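Local coordinates for PaxB (Photorhabdus luminescens, PDB 6EK4), which probably acts as one component of a two-component alpha-helical pore-forming toxin related to YaxAB, at residues N18-S23 and H348-S353; W30-Q35 and H289-E294; Q44-R49 and S141-L146; Q157-E162 and E279-G284. One frame throughout, in Å; residues are numbered along the deposited sequence.

Contact 1 (N18-S23 and H348-S353); sequences NVKTLS and HSMLLS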
loop_
_atom_site.group_PDB
_atom_site.type_symbol
_atom_site.label_atom_id
_atom_site.label_comp_id
_atom_site.label_asym_id
_atom_site.label_seq_id
_atom_site.Cartn_x
_atom_site.Cartn_y
_atom_site.Cartn_z
ATOM N N ASN A 18 -19.637 -7.945 -2.911
ATOM C CA ASN A 18 -19.196 -7.828 -1.526
ATOM C C ASN A 18 -18.888 -6.361 -1.223
ATOM O O ASN A 18 -17.835 -5.847 -1.602
ATOM C CB ASN A 18 -17.962 -8.708 -1.285
ATOM C CG ASN A 18 -17.665 -8.922 0.192
ATOM O OD1 ASN A 18 -18.000 -8.091 1.036
ATOM N ND2 ASN A 18 -17.028 -10.043 0.508
ATOM N N VAL A 19 -19.820 -5.689 -0.550
ATOM C CA VAL A 19 -19.659 -4.269 -0.215
ATOM C C VAL A 19 -18.641 -4.020 0.906
ATOM O O VAL A 19 -18.168 -2.895 1.072
ATOM C CB VAL A 19 -21.007 -3.598 0.147
ATOM C CG1 VAL A 19 -21.911 -3.540 -1.076
ATOM C CG2 VAL A 19 -21.700 -4.312 1.304
ATOM N N LYS A 20 -18.317 -5.063 1.672
ATOM C CA LYS A 20 -17.259 -4.979 2.684
ATOM C C LYS A 20 -15.896 -4.845 2.010
ATOM O O LYS A 20 -15.084 -4.010 2.403
ATOM C CB LYS A 20 -17.274 -6.209 3.600
ATOM C CG LYS A 20 -16.415 -6.059 4.848
ATOM C CD LYS A 20 -16.378 -7.338 5.667
ATOM C CE LYS A 20 -15.615 -7.139 6.965
ATOM N NZ LYS A 20 -15.269 -8.430 7.622
ATOM N N THR A 21 -15.656 -5.673 0.996
ATOM C CA THR A 21 -14.440 -5.586 0.189
ATOM C C THR A 21 -14.330 -4.220 -0.497
ATOM O O THR A 21 -13.229 -3.685 -0.658
ATOM C CB THR A 21 -14.402 -6.703 -0.874
ATOM O OG1 THR A 21 -14.475 -7.979 -0.228
ATOM C CG2 THR A 21 -13.126 -6.633 -1.704
ATOM N N LEU A 22 -15.475 -3.664 -0.889
ATOM C CA LEU A 22 -15.537 -2.339 -1.506
ATOM C C LEU A 22 -15.176 -1.258 -0.488
ATOM O O LEU A 22 -14.302 -0.432 -0.740
ATOM C CB LEU A 22 -16.940 -2.080 -2.079
ATOM C CG LEU A 22 -17.096 -1.009 -3.166
ATOM C CD1 LEU A 22 -18.500 -1.064 -3.751
ATOM C CD2 LEU A 22 -16.789 0.393 -2.654
ATOM N N SER A 23 -15.852 -1.279 0.660
ATOM C CA SER A 23 -15.676 -0.249 1.688
ATOM C C SER A 23 -14.329 -0.337 2.409
ATOM O O SER A 23 -13.752 0.690 2.772
ATOM C CB SER A 23 -16.815 -0.311 2.708
ATOM O OG SER A 23 -18.057 -0.003 2.098
ATOM N N HIS A 348 -25.240 -3.498 7.296
ATOM C CA HIS A 348 -25.698 -3.539 8.684
ATOM C C HIS A 348 -24.694 -4.230 9.613
ATOM O O HIS A 348 -24.441 -3.754 10.720
ATOM C CB HIS A 348 -27.059 -4.236 8.773
ATOM C CG HIS A 348 -27.541 -4.450 10.175
ATOM N ND1 HIS A 348 -28.069 -3.435 10.945
ATOM C CD2 HIS A 348 -27.573 -5.563 10.946
ATOM C CE1 HIS A 348 -28.405 -3.914 12.129
ATOM N NE2 HIS A 348 -28.115 -5.202 12.155
ATOM N N SER A 349 -24.126 -5.344 9.154
ATOM C CA SER A 349 -23.216 -6.153 9.969
ATOM C C SER A 349 -21.747 -5.983 9.568
ATOM O O SER A 349 -20.933 -6.885 9.781
ATOM C CB SER A 349 -23.615 -7.630 9.871
ATOM O OG SER A 349 -23.469 -8.112 8.546
ATOM N N MET A 350 -21.403 -4.825 9.008
ATOM C CA MET A 350 -20.050 -4.584 8.514
ATOM C C MET A 350 -19.112 -4.193 9.652
ATOM O O MET A 350 -19.413 -3.281 10.425
ATOM C CB MET A 350 -20.053 -3.484 7.448
ATOM C CG MET A 350 -18.752 -3.390 6.667
ATOM S SD MET A 350 -18.833 -2.261 5.265
ATOM C CE MET A 350 -19.874 -3.184 4.140
ATOM N N LEU A 351 -17.981 -4.895 9.742
ATOM C CA LEU A 351 -16.918 -4.586 10.702
ATOM C C LEU A 351 -15.619 -4.304 9.947
ATOM O O LEU A 351 -14.936 -5.233 9.509
ATOM C CB LEU A 351 -16.709 -5.754 11.675
ATOM C CG LEU A 351 -17.599 -5.831 12.920
ATOM C CD1 LEU A 351 -19.078 -5.865 12.564
ATOM C CD2 LEU A 351 -17.219 -7.047 13.754
ATOM N N LEU A 352 -15.285 -3.025 9.792
ATOM C CA LEU A 352 -14.069 -2.617 9.084
ATOM C C LEU A 352 -12.860 -2.593 10.020
ATOM O O LEU A 352 -13.001 -2.730 11.237
ATOM C CB LEU A 352 -14.253 -1.238 8.443
ATOM C CG LEU A 352 -15.378 -1.105 7.413
ATOM C CD1 LEU A 352 -15.468 0.330 6.915
ATOM C CD2 LEU A 352 -15.177 -2.066 6.248
ATOM N N SER A 353 -11.676 -2.422 9.437
ATOM C CA SER A 353 -10.433 -2.343 10.205
ATOM C C SER A 353 -9.317 -1.695 9.386
ATOM O O SER A 353 -9.025 -0.509 9.547
ATOM C CB SER A 353 -10.003 -3.736 10.671
ATOM O OG SER A 353 -9.892 -4.631 9.578
ATOM O OXT SER A 353 -8.685 -2.334 8.542
#

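Contact 2 (W30-Q35 and H289-E294); sequences WRLSHQ and HQIDKE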
loop_
_atom_site.group_PDB
_atom_site.type_symbol
_atom_site.label_atom_id
_atom_site.label_comp_id
_atom_site.label_asym_id
_atom_site.label_seq_id
_atom_site.Cartn_x
_atom_site.Cartn_y
_atom_site.Cartn_z
ATOM N N TRP A 30 -7.589 5.582 2.059
ATOM C CA TRP A 30 -7.491 6.740 2.950
ATOM C C TRP A 30 -6.270 6.633 3.861
ATOM O O TRP A 30 -5.485 7.574 3.974
ATOM C CB TRP A 30 -8.757 6.873 3.801
ATOM C CG TRP A 30 -8.732 8.056 4.724
ATOM C CD1 TRP A 30 -8.294 8.081 6.019
ATOM C CD2 TRP A 30 -9.155 9.387 4.418
ATOM N NE1 TRP A 30 -8.421 9.347 6.537
ATOM C CE2 TRP A 30 -8.949 10.168 5.576
ATOM C CE3 TRP A 30 -9.691 9.998 3.278
ATOM C CZ2 TRP A 30 -9.260 11.529 5.625
ATOM C CZ3 TRP A 30 -10.001 11.349 3.328
ATOM C CH2 TRP A 30 -9.784 12.099 4.494
ATOM N N ARG A 31 -6.125 5.481 4.510
ATOM C CA ARG A 31 -5.012 5.236 5.426
ATOM C C ARG A 31 -3.664 5.338 4.714
ATOM O O ARG A 31 -2.740 5.978 5.218
ATOM C CB ARG A 31 -5.161 3.853 6.072
ATOM C CG ARG A 31 -4.108 3.526 7.122
ATOM C CD ARG A 31 -4.405 2.209 7.828
ATOM N NE ARG A 31 -4.727 1.130 6.891
ATOM C CZ ARG A 31 -3.845 0.481 6.129
ATOM N NH1 ARG A 31 -2.548 0.785 6.163
ATOM N NH2 ARG A 31 -4.266 -0.482 5.316
ATOM N N LEU A 32 -3.564 4.710 3.546
ATOM C CA LEU A 32 -2.324 4.706 2.769
ATOM C C LEU A 32 -1.995 6.072 2.172
ATOM O O LEU A 32 -0.831 6.456 2.122
ATOM C CB LEU A 32 -2.392 3.658 1.654
ATOM C CG LEU A 32 -2.340 2.200 2.121
ATOM C CD1 LEU A 32 -2.826 1.267 1.024
ATOM C CD2 LEU A 32 -0.939 1.813 2.571
ATOM N N SER A 33 -3.014 6.804 1.729
ATOM C CA SER A 33 -2.805 8.110 1.097
ATOM C C SER A 33 -2.303 9.184 2.065
ATOM O O SER A 33 -1.802 10.218 1.623
ATOM C CB SER A 33 -4.094 8.597 0.429
ATOM O OG SER A 33 -5.126 8.775 1.383
ATOM N N HIS A 34 -2.439 8.945 3.368
ATOM C CA HIS A 34 -2.016 9.912 4.386
ATOM C C HIS A 34 -0.692 9.561 5.076
ATOM O O HIS A 34 -0.002 10.455 5.569
ATOM C CB HIS A 34 -3.125 10.097 5.425
ATOM C CG HIS A 34 -4.306 10.856 4.906
ATOM N ND1 HIS A 34 -5.350 10.248 4.243
ATOM C CD2 HIS A 34 -4.599 12.177 4.937
ATOM C CE1 HIS A 34 -6.239 11.160 3.895
ATOM N NE2 HIS A 34 -5.808 12.339 4.304
ATOM N N GLN A 35 -0.341 8.277 5.117
ATOM C CA GLN A 35 0.926 7.840 5.719
ATOM C C GLN A 35 2.057 7.746 4.690
ATOM O O GLN A 35 3.230 7.877 5.045
ATOM C CB GLN A 35 0.752 6.501 6.448
ATOM C CG GLN A 35 0.651 5.277 5.546
ATOM C CD GLN A 35 0.309 4.009 6.312
ATOM O OE1 GLN A 35 -0.304 4.057 7.380
ATOM N NE2 GLN A 35 0.700 2.863 5.763
ATOM N N HIS A 289 1.651 1.965 -5.059
ATOM C CA HIS A 289 1.348 0.705 -5.749
ATOM C C HIS A 289 0.183 -0.027 -5.081
ATOM O O HIS A 289 -0.651 -0.625 -5.762
ATOM C CB HIS A 289 2.577 -0.214 -5.784
ATOM C CG HIS A 289 3.451 -0.011 -6.982
ATOM N ND1 HIS A 289 3.398 -0.833 -8.086
ATOM C CD2 HIS A 289 4.401 0.917 -7.248
ATOM C CE1 HIS A 289 4.278 -0.421 -8.981
ATOM N NE2 HIS A 289 4.899 0.640 -8.498
ATOM N N GLN A 290 0.143 0.021 -3.751
ATOM C CA GLN A 290 -0.945 -0.579 -2.983
ATOM C C GLN A 290 -2.258 0.175 -3.199
ATOM O O GLN A 290 -3.318 -0.442 -3.275
ATOM C CB GLN A 290 -0.593 -0.616 -1.490
ATOM C CG GLN A 290 -1.590 -1.367 -0.614
ATOM C CD GLN A 290 -1.786 -2.814 -1.031
ATOM O OE1 GLN A 290 -2.908 -3.324 -1.026
ATOM N NE2 GLN A 290 -0.698 -3.483 -1.397
ATOM N N ILE A 291 -2.184 1.502 -3.297
ATOM C CA ILE A 291 -3.367 2.328 -3.571
ATOM C C ILE A 291 -4.009 1.955 -4.911
ATOM O O ILE A 291 -5.235 1.939 -5.027
ATOM C CB ILE A 291 -3.036 3.841 -3.520
ATOM C CG1 ILE A 291 -2.915 4.296 -2.062
ATOM C CG2 ILE A 291 -4.103 4.674 -4.223
ATOM C CD1 ILE A 291 -2.291 5.665 -1.884
ATOM N N ASP A 292 -3.184 1.651 -5.911
ATOM C CA ASP A 292 -3.691 1.211 -7.212
ATOM C C ASP A 292 -4.359 -0.161 -7.118
ATOM O O ASP A 292 -5.365 -0.411 -7.785
ATOM C CB ASP A 292 -2.570 1.164 -8.253
ATOM C CG ASP A 292 -3.099 0.995 -9.667
ATOM O OD1 ASP A 292 -3.754 1.929 -10.176
ATOM O OD2 ASP A 292 -2.865 -0.073 -10.272
ATOM N N LYS A 293 -3.798 -1.044 -6.293
ATOM C CA LYS A 293 -4.357 -2.384 -6.098
ATOM C C LYS A 293 -5.640 -2.356 -5.267
ATOM O O LYS A 293 -6.548 -3.156 -5.500
ATOM C CB LYS A 293 -3.323 -3.316 -5.460
ATOM C CG LYS A 293 -2.173 -3.669 -6.392
ATOM C CD LYS A 293 -1.116 -4.513 -5.698
ATOM C CE LYS A 293 0.070 -4.770 -6.613
ATOM N NZ LYS A 293 1.172 -5.495 -5.922
ATOM N N GLU A 294 -5.712 -1.442 -4.300
ATOM C CA GLU A 294 -6.940 -1.229 -3.531
ATOM C C GLU A 294 -8.018 -0.578 -4.401
ATOM O O GLU A 294 -9.203 -0.882 -4.259
ATOM C CB GLU A 294 -6.673 -0.363 -2.296
ATOM C CG GLU A 294 -5.740 -0.989 -1.262
ATOM C CD GLU A 294 -6.360 -2.137 -0.485
ATOM O OE1 GLU A 294 -7.564 -2.424 -0.662
ATOM O OE2 GLU A 294 -5.630 -2.762 0.314
#

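Contact 3 (Q44-R49 and S141-L146); sequences QEKTLR and SNVVIL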
loop_
_atom_site.group_PDB
_atom_site.type_symbol
_atom_site.label_atom_id
_atom_site.label_comp_id
_atom_site.label_asym_id
_atom_site.label_seq_id
_atom_site.Cartn_x
_atom_site.Cartn_y
_atom_site.Cartn_z
ATOM N N GLN A 44 1.478 12.726 -4.202
ATOM C CA GLN A 44 0.830 12.952 -2.909
ATOM C C GLN A 44 -0.543 13.603 -3.078
ATOM O O GLN A 44 -1.485 13.258 -2.370
ATOM C CB GLN A 44 1.711 13.827 -2.012
ATOM C CG GLN A 44 1.461 13.643 -0.526
ATOM C CD GLN A 44 2.425 14.447 0.324
ATOM O OE1 GLN A 44 3.317 13.889 0.967
ATOM N NE2 GLN A 44 2.262 15.767 0.321
ATOM N N GLU A 45 -0.648 14.539 -4.019
ATOM C CA GLU A 45 -1.914 15.208 -4.307
ATOM C C GLU A 45 -2.879 14.280 -5.045
ATOM O O GLU A 45 -4.065 14.233 -4.723
ATOM C CB GLU A 45 -1.679 16.473 -5.135
ATOM C CG GLU A 45 -2.903 17.369 -5.246
ATOM C CD GLU A 45 -2.712 18.522 -6.211
ATOM O OE1 GLU A 45 -1.573 19.017 -6.348
ATOM O OE2 GLU A 45 -3.711 18.944 -6.830
ATOM N N LYS A 46 -2.368 13.551 -6.036
ATOM C CA LYS A 46 -3.190 12.624 -6.817
ATOM C C LYS A 46 -3.765 11.495 -5.961
ATOM O O LYS A 46 -4.901 11.075 -6.173
ATOM C CB LYS A 46 -2.395 12.036 -7.988
ATOM C CG LYS A 46 -2.210 12.987 -9.160
ATOM C CD LYS A 46 -1.675 12.251 -10.376
ATOM C CE LYS A 46 -1.176 13.204 -11.449
ATOM N NZ LYS A 46 -0.697 12.476 -12.657
ATOM N N THR A 47 -2.982 11.004 -5.002
ATOM C CA THR A 47 -3.454 9.962 -4.088
ATOM C C THR A 47 -4.582 10.473 -3.192
ATOM O O THR A 47 -5.503 9.726 -2.862
ATOM C CB THR A 47 -2.317 9.410 -3.205
ATOM O OG1 THR A 47 -1.584 10.497 -2.627
ATOM C CG2 THR A 47 -1.374 8.541 -4.025
ATOM N N LEU A 48 -4.507 11.745 -2.807
ATOM C CA LEU A 48 -5.578 12.377 -2.035
ATOM C C LEU A 48 -6.849 12.551 -2.872
ATOM O O LEU A 48 -7.953 12.497 -2.333
ATOM C CB LEU A 48 -5.124 13.728 -1.467
ATOM C CG LEU A 48 -4.046 13.669 -0.379
ATOM C CD1 LEU A 48 -3.493 15.060 -0.098
ATOM C CD2 LEU A 48 -4.577 13.036 0.899
ATOM N N ARG A 49 -6.693 12.760 -4.180
ATOM C CA ARG A 49 -7.840 12.811 -5.090
ATOM C C ARG A 49 -8.530 11.454 -5.173
ATOM O O ARG A 49 -9.759 11.379 -5.201
ATOM C CB ARG A 49 -7.415 13.238 -6.498
ATOM C CG ARG A 49 -6.955 14.680 -6.626
ATOM C CD ARG A 49 -6.474 14.955 -8.041
ATOM N NE ARG A 49 -5.729 16.207 -8.154
ATOM C CZ ARG A 49 -5.013 16.567 -9.218
ATOM N NH1 ARG A 49 -4.930 15.775 -10.284
ATOM N NH2 ARG A 49 -4.368 17.728 -9.218
ATOM N N SER A 141 -10.932 6.263 -11.268
ATOM C CA SER A 141 -10.069 5.547 -12.213
ATOM C C SER A 141 -9.232 6.465 -13.107
ATOM O O SER A 141 -8.144 6.079 -13.537
ATOM C CB SER A 141 -10.904 4.608 -13.085
ATOM O OG SER A 141 -11.829 5.331 -13.874
ATOM N N ASN A 142 -9.731 7.669 -13.386
ATOM C CA ASN A 142 -9.046 8.598 -14.298
ATOM C C ASN A 142 -7.812 9.291 -13.710
ATOM O O ASN A 142 -7.061 9.935 -14.446
ATOM C CB ASN A 142 -10.025 9.653 -14.837
ATOM C CG ASN A 142 -10.958 9.102 -15.905
ATOM O OD1 ASN A 142 -10.708 8.046 -16.490
ATOM N ND2 ASN A 142 -12.040 9.827 -16.172
ATOM N N VAL A 143 -7.601 9.167 -12.402
ATOM C CA VAL A 143 -6.391 9.698 -11.774
ATOM C C VAL A 143 -5.232 8.750 -12.074
ATOM O O VAL A 143 -5.260 7.590 -11.666
ATOM C CB VAL A 143 -6.550 9.855 -10.245
ATOM C CG1 VAL A 143 -5.278 10.431 -9.633
ATOM C CG2 VAL A 143 -7.748 10.737 -9.918
ATOM N N VAL A 144 -4.222 9.245 -12.786
ATOM C CA VAL A 144 -3.090 8.419 -13.209
ATOM C C VAL A 144 -1.944 8.546 -12.207
ATOM O O VAL A 144 -1.435 9.642 -11.984
ATOM C CB VAL A 144 -2.589 8.822 -14.612
ATOM C CG1 VAL A 144 -1.568 7.814 -15.127
ATOM C CG2 VAL A 144 -3.757 8.940 -15.584
ATOM N N ILE A 145 -1.540 7.420 -11.617
ATOM C CA ILE A 145 -0.494 7.409 -10.583
ATOM C C ILE A 145 0.711 6.505 -10.883
ATOM O O ILE A 145 1.776 6.697 -10.294
ATOM C CB ILE A 145 -1.069 7.018 -9.199
ATOM C CG1 ILE A 145 -1.918 5.745 -9.290
ATOM C CG2 ILE A 145 -1.899 8.161 -8.631
ATOM C CD1 ILE A 145 -2.250 5.131 -7.947
ATOM N N LEU A 146 0.556 5.539 -11.790
ATOM C CA LEU A 146 1.610 4.549 -12.058
ATOM C C LEU A 146 2.519 4.885 -13.249
ATOM O O LEU A 146 3.266 4.022 -13.717
ATOM C CB LEU A 146 0.991 3.158 -12.263
ATOM C CG LEU A 146 0.229 2.532 -11.090
ATOM C CD1 LEU A 146 -0.182 1.109 -11.442
ATOM C CD2 LEU A 146 1.055 2.553 -9.810
#

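Contact 4 (Q157-E162 and E279-G284); sequences QERKAE and EQRIAG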
loop_
_atom_site.group_PDB
_atom_site.type_symbol
_atom_site.label_atom_id
_atom_site.label_comp_id
_atom_site.label_asym_id
_atom_site.label_seq_id
_atom_site.Cartn_x
_atom_site.Cartn_y
_atom_site.Cartn_z
ATOM N N GLN A 157 15.774 1.616 -5.395
ATOM C CA GLN A 157 16.325 0.327 -4.966
ATOM C C GLN A 157 17.758 0.120 -5.464
ATOM O O GLN A 157 18.540 -0.586 -4.825
ATOM C CB GLN A 157 15.422 -0.822 -5.421
ATOM C CG GLN A 157 14.123 -0.905 -4.631
ATOM C CD GLN A 157 13.179 -1.984 -5.128
ATOM O OE1 GLN A 157 12.460 -2.598 -4.340
ATOM N NE2 GLN A 157 13.171 -2.217 -6.438
ATOM N N GLU A 158 18.094 0.730 -6.601
ATOM C CA GLU A 158 19.478 0.768 -7.080
ATOM C C GLU A 158 20.330 1.681 -6.197
ATOM O O GLU A 158 21.463 1.339 -5.859
ATOM C CB GLU A 158 19.552 1.231 -8.540
ATOM C CG GLU A 158 19.260 0.135 -9.556
ATOM C CD GLU A 158 19.244 0.643 -10.988
ATOM O OE1 GLU A 158 20.095 1.491 -11.336
ATOM O OE2 GLU A 158 18.385 0.186 -11.772
ATOM N N ARG A 159 19.781 2.840 -5.830
ATOM C CA ARG A 159 20.467 3.768 -4.929
ATOM C C ARG A 159 20.606 3.168 -3.526
ATOM O O ARG A 159 21.610 3.392 -2.850
ATOM C CB ARG A 159 19.740 5.117 -4.859
ATOM C CG ARG A 159 20.592 6.232 -4.267
ATOM C CD ARG A 159 19.788 7.483 -3.944
ATOM N NE ARG A 159 20.517 8.374 -3.038
ATOM C CZ ARG A 159 20.032 9.502 -2.517
ATOM N NH1 ARG A 159 18.799 9.909 -2.805
ATOM N NH2 ARG A 159 20.787 10.230 -1.700
ATOM N N LYS A 160 19.598 2.411 -3.097
ATOM C CA LYS A 160 19.649 1.694 -1.821
ATOM C C LYS A 160 20.736 0.619 -1.830
ATOM O O LYS A 160 21.400 0.400 -0.818
ATOM C CB LYS A 160 18.296 1.044 -1.514
ATOM C CG LYS A 160 18.214 0.368 -0.151
ATOM C CD LYS A 160 16.968 -0.493 -0.024
ATOM C CE LYS A 160 16.952 -1.252 1.293
ATOM N NZ LYS A 160 15.795 -2.186 1.388
ATOM N N ALA A 161 20.905 -0.046 -2.971
ATOM C CA ALA A 161 21.886 -1.122 -3.105
ATOM C C ALA A 161 23.321 -0.615 -2.956
ATOM O O ALA A 161 24.117 -1.211 -2.228
ATOM C CB ALA A 161 21.716 -1.831 -4.442
ATOM N N GLU A 162 23.641 0.483 -3.640
ATOM C CA GLU A 162 24.995 1.053 -3.590
ATOM C C GLU A 162 25.298 1.791 -2.279
ATOM O O GLU A 162 26.459 1.870 -1.877
ATOM C CB GLU A 162 25.282 1.950 -4.806
ATOM C CG GLU A 162 24.344 3.132 -5.013
ATOM C CD GLU A 162 24.626 3.886 -6.306
ATOM O OE1 GLU A 162 25.748 3.766 -6.843
ATOM O OE2 GLU A 162 23.722 4.602 -6.788
ATOM N N GLU A 279 14.824 4.417 1.934
ATOM C CA GLU A 279 13.912 3.424 2.511
ATOM C C GLU A 279 12.517 3.995 2.770
ATOM O O GLU A 279 11.521 3.284 2.630
ATOM C CB GLU A 279 14.482 2.827 3.803
ATOM C CG GLU A 279 15.523 1.739 3.569
ATOM C CD GLU A 279 15.836 0.931 4.818
ATOM O OE1 GLU A 279 14.889 0.536 5.535
ATOM O OE2 GLU A 279 17.033 0.677 5.079
ATOM N N GLN A 280 12.449 5.269 3.149
ATOM C CA GLN A 280 11.167 5.945 3.330
ATOM C C GLN A 280 10.476 6.177 1.987
ATOM O O GLN A 280 9.254 6.053 1.885
ATOM C CB GLN A 280 11.346 7.278 4.062
ATOM C CG GLN A 280 10.040 8.023 4.293
ATOM C CD GLN A 280 10.125 9.042 5.414
ATOM O OE1 GLN A 280 11.125 9.746 5.556
ATOM N NE2 GLN A 280 9.068 9.130 6.217
ATOM N N ARG A 281 11.260 6.512 0.965
ATOM C CA ARG A 281 10.717 6.760 -0.372
ATOM C C ARG A 281 10.297 5.470 -1.082
ATOM O O ARG A 281 9.311 5.464 -1.818
ATOM C CB ARG A 281 11.714 7.547 -1.230
ATOM C CG ARG A 281 11.850 9.001 -0.806
ATOM C CD ARG A 281 12.557 9.839 -1.858
ATOM N NE ARG A 281 13.941 9.416 -2.059
ATOM C CZ ARG A 281 14.949 9.684 -1.229
ATOM N NH1 ARG A 281 14.755 10.383 -0.113
ATOM N NH2 ARG A 281 16.167 9.246 -1.519
ATOM N N ILE A 282 11.039 4.389 -0.860
ATOM C CA ILE A 282 10.651 3.071 -1.371
ATOM C C ILE A 282 9.348 2.618 -0.703
ATOM O O ILE A 282 8.467 2.059 -1.361
ATOM C CB ILE A 282 11.766 2.020 -1.153
ATOM C CG1 ILE A 282 12.964 2.322 -2.062
ATOM C CG2 ILE A 282 11.257 0.609 -1.437
ATOM C CD1 ILE A 282 14.261 1.686 -1.604
ATOM N N ALA A 283 9.234 2.870 0.601
ATOM C CA ALA A 283 8.012 2.570 1.350
ATOM C C ALA A 283 6.833 3.395 0.835
ATOM O O ALA A 283 5.708 2.902 0.767
ATOM C CB ALA A 283 8.224 2.824 2.835
ATOM N N GLY A 284 7.102 4.649 0.478
ATOM C CA GLY A 284 6.091 5.527 -0.103
ATOM C C GLY A 284 5.624 5.057 -1.469
ATOM O O GLY A 284 4.426 5.053 -1.752
#

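Contact 1 (N18-S23 and H348-S353)
The flat groups here are peptide planes, and one face of the V19-K20 peptide is covered by the methyl end of M350. M350 CE stands over that face, 3.5 Å from V19 O and 3.5 Å from K20 N. The L351 carbonyl is approached obliquely from above its plane by the lysine chain, with K20 CE 3.3 Å from L351 O. V19 crosses M350 at about a right angle and brings CG2 within 3.6 Å of M350 CE. M350 is bent at chi3 (-72°), the torsion that turns CE back onto the helix; a long, unbranched thioether suits this reach from an irregular tail. The tail, which follows helix 326-348 to the C terminus, meets the first turn of helix 19-35, where N18 is the N-cap and its OD1 accepts weak bonds from the amides of K20 and T21. Farther along, S23 CB touches M350 SD at 3.8 Å, while S23 OG turns its polarity to D58 of helix 42-73. K20 and M350 run past each other in opposite directions, CG to CG 4.0 Å; the lysine's long aliphatic part suits a surface place spanning M350 and L351. L352 adds its methyl CD2 beside S23, 4.3 Å from S23 CB.

Contact 2 (W30-Q35 and H289-E294)
Q290 opens the second segment's contact with helix 19-35 by laying its aliphatic CB and CG against L32 CD1. The two helices are nearly antiparallel neighbours of an elongated helical bundle; the axes of the two short segments approach to 9.7 Å, their N-to-C directions 162° apart. With CG anti to the backbone N (chi1 -173°), Q290 sets its methylene against the leucine. One residue on, I291 does most for its helix. Its CG1 packs 3.8 Å from L32 CB, and CD1 reaches on to S33, 3.9 Å from S33 N. The small serine meets that methyl through CB as well as its backbone, and T47 of helix 42-73 touches the isoleucine too, so a branched apolar residue suits a site where three helices converge. D292, on another side of the helix, touches I145 and L146 of a connecting loop and forms a salt bridge with R295. E294 closes the walk: its CG lies 4.3 Å from L32 CD1, and its carboxylate makes a weak hydrogen bond with N28 ND2. Behind the interface H34 folds back over W30, its ND1 donating to W30 O at 2.7 Å while H34 CE1 sits 3.3 Å above the centre of the indole ring.

Contact 3 (Q44-R49 and S141-L146)
K46 and V143 form the heart of a helix-to-loop contact, in which helix 42-73 is lined by the extended connection between helix 101-141 and helix 149-193. That connection is one of the turns joining the long helices of the bundle, and its residues V143 and I145 also rest on I50 of helix 42-73. V143 CG1 lies anti to its backbone N (chi1 -179°) and packs 3.7 Å from K46 CB, the two side chains sliding past each other in opposite directions. I145 CG2 adds a second apolar touch, 4.0 Å from K46 CB, and V143 CG2 meets R49 CB at 4.2 Å. Beta-branched residues suit this place, being wide close to the backbone where the helix surface is near. The peptide groups of an irregular loop lack a regular ladder of partners, and here side chains supply some: R295 NH1 of helix 247-321 hydrogen-bonds to V143 O, while K46 serves the next carbonyl. On the helix itself R49 NH2 bridges to E45 OE2 at 2.8 Å, meeting it from above the carboxylate plane. The lysine is extended beyond CG, its hydrocarbon part passing across the loop, and its NZ donates to V144 O at 3.0 Å, in the carbonyl plane with a C=O...N angle of 154°.

Contact 4 (Q157-E162 and E279-G284)
I282 crosses both Q157 and K160 at about a right angle, its CD1 directed between them: 4.0 Å from Q157 CG and 3.8 Å from K160 CD. L153 and E156 touch the same isoleucine, so it inserts among four residues spaced 0, 3, 4 and 7 along helix 149-193, the arrangement of a knob in a hole. Such packing is the mark of coiled-coil-like helices, and here helix 149-193 and helix 247-321 run roughly antiparallel, the axes of the two short segments 10.2 Å apart and their directions 152° apart. An aliphatic knob suits the seam, while the long polar residues beside it lend their methylenes and keep their polar ends away from CD1 of the isoleucine. K160, with CG anti to the backbone N (chi1 -175°) and an extended chain, passes E279 obliquely, K160 CE to E279 CG 4.0 Å. Its ammonium stops short of a salt bridge, NZ being 4.8 Å from E279 OE2. On another side of the knob R159 and R281 cross obliquely, their guanidinium planes 27° apart; the modelled spacing of these two donors is doubtful at 2.8 Å resolution. Like charges here would be expected to repel, though E156 offers R281 a long, weak ion pair, and R159 has a weak hydrogen bond to Q274. No hydrogen bond crosses, so cohesion probably comes mainly from I282 and the methylenes, with the charges adding little or working against it.

Overall arrangement
From the N terminus, the start of helix 19-35 (18-23) opens contact 1 and its later part (30-35) opens contact 2; helix 42-73 then opens contact 3. Contact 3 closes first, at 141-146, and contact 4 follows it in series, from 157-162 to 279-284. Contact 2 closes next, at 289-294, so both lie within its loop, and contact 1 encloses everything by ending at the C terminus; none cross. Contacts 2 and 3 touch, their centres about 10 Å apart, through I291 against T47 and H34 against L48. Helix 247-321 serves contacts 2 and 4, centres about 18 Å apart, tying the early helices to helix 149-193, whereas contact 1 joins the first helix to the C-terminal tail.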